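Local coordinates for protein putative superoxide reductase (Thermotoga maritima, PDB 3QZB) that probably reduces superoxide to hydrogen peroxide at an iron centre, using electrons delivered by rubredoxin, at residues F72-D77 and L115-T120. Sequence-based numbering, arbitrary orientation.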
ATOM      1  N   PHE A  72       5.268  -1.699  15.624  1.00  6.26           N
ATOM      2  CA  PHE A  72       6.112  -1.666  16.808  1.00  6.18           C
ATOM      3  C   PHE A  72       5.375  -0.888  17.897  1.00  6.42           C
ATOM      4  O   PHE A  72       4.919   0.232  17.662  1.00  6.82           O
ATOM      5  CB  PHE A  72       7.453  -1.027  16.520  1.00  6.66           C
ATOM      6  CG  PHE A  72       8.402  -1.060  17.675  1.00  7.14           C
ATOM      7  CD1 PHE A  72       8.918  -2.255  18.140  1.00  8.39           C
ATOM      8  CD2 PHE A  72       8.772   0.090  18.362  1.00  7.04           C
ATOM      9  CE1 PHE A  72       9.790  -2.311  19.221  1.00  8.19           C
ATOM     10  CE2 PHE A  72       9.622   0.021  19.429  1.00  7.80           C
ATOM     11  CZ  PHE A  72      10.146  -1.167  19.848  1.00  9.27           C
ATOM     12  N   GLN A  73       5.306  -1.489  19.085  1.00  6.86           N
ATOM     13  CA  GLN A  73       4.651  -0.902  20.255  1.00  6.30           C
ATOM     14  C   GLN A  73       5.741  -0.608  21.293  1.00  6.36           C
ATOM     15  O   GLN A  73       6.216  -1.562  21.925  1.00  7.60           O
ATOM     16  CB  GLN A  73       3.594  -1.850  20.812  1.00  6.91           C
ATOM     17  CG  GLN A  73       2.494  -1.168  21.595  1.00  6.88           C
ATOM     18  CD  GLN A  73       3.002  -0.535  22.851  1.00  7.49           C
ATOM     19  OE1 GLN A  73       3.487  -1.245  23.741  1.00  8.48           O
ATOM     20  NE2 GLN A  73       2.895   0.768  22.957  1.00  7.89           N
ATOM     21  N   PRO A  74       6.150   0.650  21.485  1.00  6.59           N
ATOM     22  CA  PRO A  74       7.218   0.906  22.452  1.00  6.90           C
ATOM     23  C   PRO A  74       6.686   0.774  23.877  1.00  6.81           C
ATOM     24  O   PRO A  74       5.625   1.338  24.187  1.00  7.58           O
ATOM     25  CB  PRO A  74       7.652   2.335  22.147  1.00  7.74           C
ATOM     26  CG  PRO A  74       7.054   2.678  20.802  1.00  7.50           C
ATOM     27  CD  PRO A  74       5.800   1.863  20.738  1.00  6.89           C
ATOM     28  N   ASP A  75       7.445   0.123  24.751  1.00  7.85           N
ATOM     29  CA  ASP A  75       7.016  -0.012  26.115  1.00  8.41           C
ATOM     30  C   ASP A  75       6.730   1.340  26.711  1.00  9.42           C
ATOM     31  O   ASP A  75       7.530   2.278  26.548  1.00 10.46           O
ATOM     32  CB  ASP A  75       8.088  -0.700  26.967  1.00  9.52           C
ATOM     33  CG  ASP A  75       8.416  -2.095  26.586  1.00 11.40           C
ATOM     34  OD1 ASP A  75       7.659  -2.723  25.824  1.00 11.49           O
ATOM     35  OD2 ASP A  75       9.504  -2.589  27.078  1.00 14.73           O
ATOM     36  N   GLY A  76       5.595   1.460  27.373  1.00 10.75           N
ATOM     37  CA  GLY A  76       5.217   2.666  28.085  1.00 13.68           C
ATOM     38  C   GLY A  76       4.602   3.738  27.194  1.00 12.11           C
ATOM     39  O   GLY A  76       4.203   4.787  27.705  1.00 17.01           O
ATOM     40  N   ASP A  77       4.520   3.517  25.894  1.00  8.85           N
ATOM     41  CA  ASP A  77       3.932   4.499  24.970  1.00  7.75           C
ATOM     42  C   ASP A  77       2.470   4.155  24.713  1.00  8.46           C
ATOM     43  O   ASP A  77       2.102   2.969  24.718  1.00  9.00           O
ATOM     44  CB  ASP A  77       4.722   4.484  23.681  1.00  7.63           C
ATOM     45  CG  ASP A  77       4.388   5.605  22.746  1.00  7.70           C
ATOM     46  OD1 ASP A  77       4.838   6.748  22.999  1.00  8.93           O
ATOM     47  OD2 ASP A  77       3.613   5.346  21.775  1.00  7.75           O
ATOM     48  N   LEU A 115      15.932   0.337  16.264  1.00  8.03           N
ATOM     49  CA  LEU A 115      15.121   0.610  17.434  1.00  7.24           C
ATOM     50  C   LEU A 115      15.941   1.333  18.499  1.00  8.61           C
ATOM     51  O   LEU A 115      17.107   1.012  18.722  1.00  9.73           O
ATOM     52  CB  LEU A 115      14.561  -0.667  18.073  1.00  7.66           C
ATOM     53  CG  LEU A 115      13.760  -1.563  17.153  1.00  7.49           C
ATOM     54  CD1 LEU A 115      13.481  -2.883  17.819  1.00  9.51           C
ATOM     55  CD2 LEU A 115      12.519  -0.867  16.645  1.00  9.25           C
ATOM     56  N   ASN A 116      15.321   2.269  19.201  1.00  9.88           N
ATOM     57  CA  ASN A 116      16.042   2.849  20.310  1.00 11.05           C
ATOM     58  C   ASN A 116      15.401   2.760  21.634  1.00  9.41           C
ATOM     59  O   ASN A 116      15.979   3.233  22.618  1.00 10.91           O
ATOM     60  CB  ASN A 116      16.550   4.213  19.952  1.00 12.45           C
ATOM     61  CG  ASN A 116      15.439   5.128  19.710  1.00 11.51           C
ATOM     62  OD1 ASN A 116      14.778   5.559  20.641  1.00 14.58           O
ATOM     63  ND2 ASN A 116      15.202   5.445  18.453  1.00 12.63           N
ATOM     64  N   ARG A 117      14.273   2.058  21.708  1.00  8.71           N
ATOM     65  CA  ARG A 117      13.673   1.685  22.954  1.00  9.26           C
ATOM     66  C   ARG A 117      13.047   0.300  22.831  1.00  8.46           C
ATOM     67  O   ARG A 117      12.579  -0.065  21.765  1.00  9.36           O
ATOM     68  CB  ARG A 117      12.555   2.691  23.408  1.00 12.68           C
ATOM     69  CG  ARG A 117      12.907   4.194  23.348  1.00 15.10           C
ATOM     70  CD  ARG A 117      12.067   5.079  24.248  1.00 13.93           C
ATOM     71  NE  ARG A 117      10.632   5.074  23.970  1.00 14.81           N
ATOM     72  CZ  ARG A 117       9.976   5.977  23.241  1.00 12.87           C
ATOM     73  NH1 ARG A 117      10.583   6.864  22.454  1.00 12.87           N
ATOM     74  NH2 ARG A 117       8.683   5.963  23.310  1.00 14.03           N
ATOM     75  N   SER A 118      12.916  -0.403  23.958  1.00  9.15           N
ATOM     76  CA  SER A 118      12.310  -1.730  23.988  1.00  9.37           C
ATOM     77  C   SER A 118      10.825  -1.665  23.683  1.00  8.50           C
ATOM     78  O   SER A 118      10.166  -0.659  23.909  1.00  9.12           O
ATOM     79  CB  SER A 118      12.480  -2.365  25.353  1.00  8.43           C
ATOM     80  OG  SER A 118      13.865  -2.518  25.637  1.00  9.40           O
ATOM     81  N   GLY A 119      10.271  -2.750  23.160  1.00  8.21           N
ATOM     82  CA  GLY A 119       8.893  -2.784  22.797  1.00  8.33           C
ATOM     83  C   GLY A 119       8.452  -4.150  22.349  1.00  8.08           C
ATOM     84  O   GLY A 119       9.098  -5.144  22.693  1.00 10.37           O
ATOM     85  N   THR A 120       7.344  -4.175  21.619  1.00  7.16           N
ATOM     86  CA  THR A 120       6.725  -5.377  21.095  1.00  7.34           C
ATOM     87  C   THR A 120       6.549  -5.247  19.611  1.00  6.52           C
ATOM     88  O   THR A 120       6.058  -4.237  19.120  1.00  7.64           O
ATOM     89  CB  THR A 120       5.397  -5.653  21.765  1.00  7.55           C
ATOM     90  OG1 THR A 120       5.578  -5.712  23.182  1.00  8.95           O
ATOM     91  CG2 THR A 120       4.776  -6.962  21.327  1.00 10.10           C
TER
HETATM   92  O   HOH W   1       5.406  -3.274  24.433  1.00 10.57           O
HETATM   93  O   HOH W   2       7.674   4.983  25.837  1.00 15.21           O
HETATM   94  O   HOH W   3      10.017   2.072  25.176  1.00 25.08           O
HETATM   95  O   HOH W   4       7.071   7.769  21.699  1.00 10.95           O
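Gln73 and Thr120 bind each other through both backbone groups. Gln73 N donates to Thr120 O at 2.8 Å, in the plane of that carbonyl, and Thr120 N returns a bond to Gln73 O. Asp75 N adds a third, nearly straight bond to Ser118 O (3.0 Å, 168° at the hydrogen). Water 1 joins the side chains of Gln73, Asp75 and Thr120. Gln73 NE2 bonds to Tyr79 O. The Asp75 carboxylate lies against Ser118 and Gly119, with OD1 3.3 Å from Gly119 CA; its OD2 forms a salt bridge with Lys138. Arg117 NH2 touches Pro74 CB and makes a long salt bridge with Asp77 OD1 (3.9 Å). Water 4 bridges the same two charged atoms and lies, like OD1, at the edge of the guanidinium. Asp77 OD2 bonds to Tyr81 OH. Waters 2 and 3 link Arg117 to Asp75 O.

The contact joins the end of strand 65-74 to the start of strand 119-127, an antiparallel pair in the immunoglobulin-like beta-sandwich. It lies away from the iron site. A type II turn runs from Pro74 to Asp77.

Gly119 CA lies 3.6 Å from Phe72 CZ, and a beta carbon there would clash with CZ and Gln73 O. Phe72 CG is anti to the backbone N (chi1 -176°), and from there the ring meets Leu115 tip to tip. Leu115 CD2 stands over the ring centre in a CH-pi contact, 3.9 Å from the centroid. At the ring edge, CZ lies 3.3 Å from Arg117 O, a buried carbonyl with no hydrogen-bond partner. An alanine in place of Phe72 would probably leave Leu115 CD2 without its aromatic face and open a gap beside Gly119. Ile139 of the same chain and Val103 of a second subunit also pack on Phe72 and Leu115.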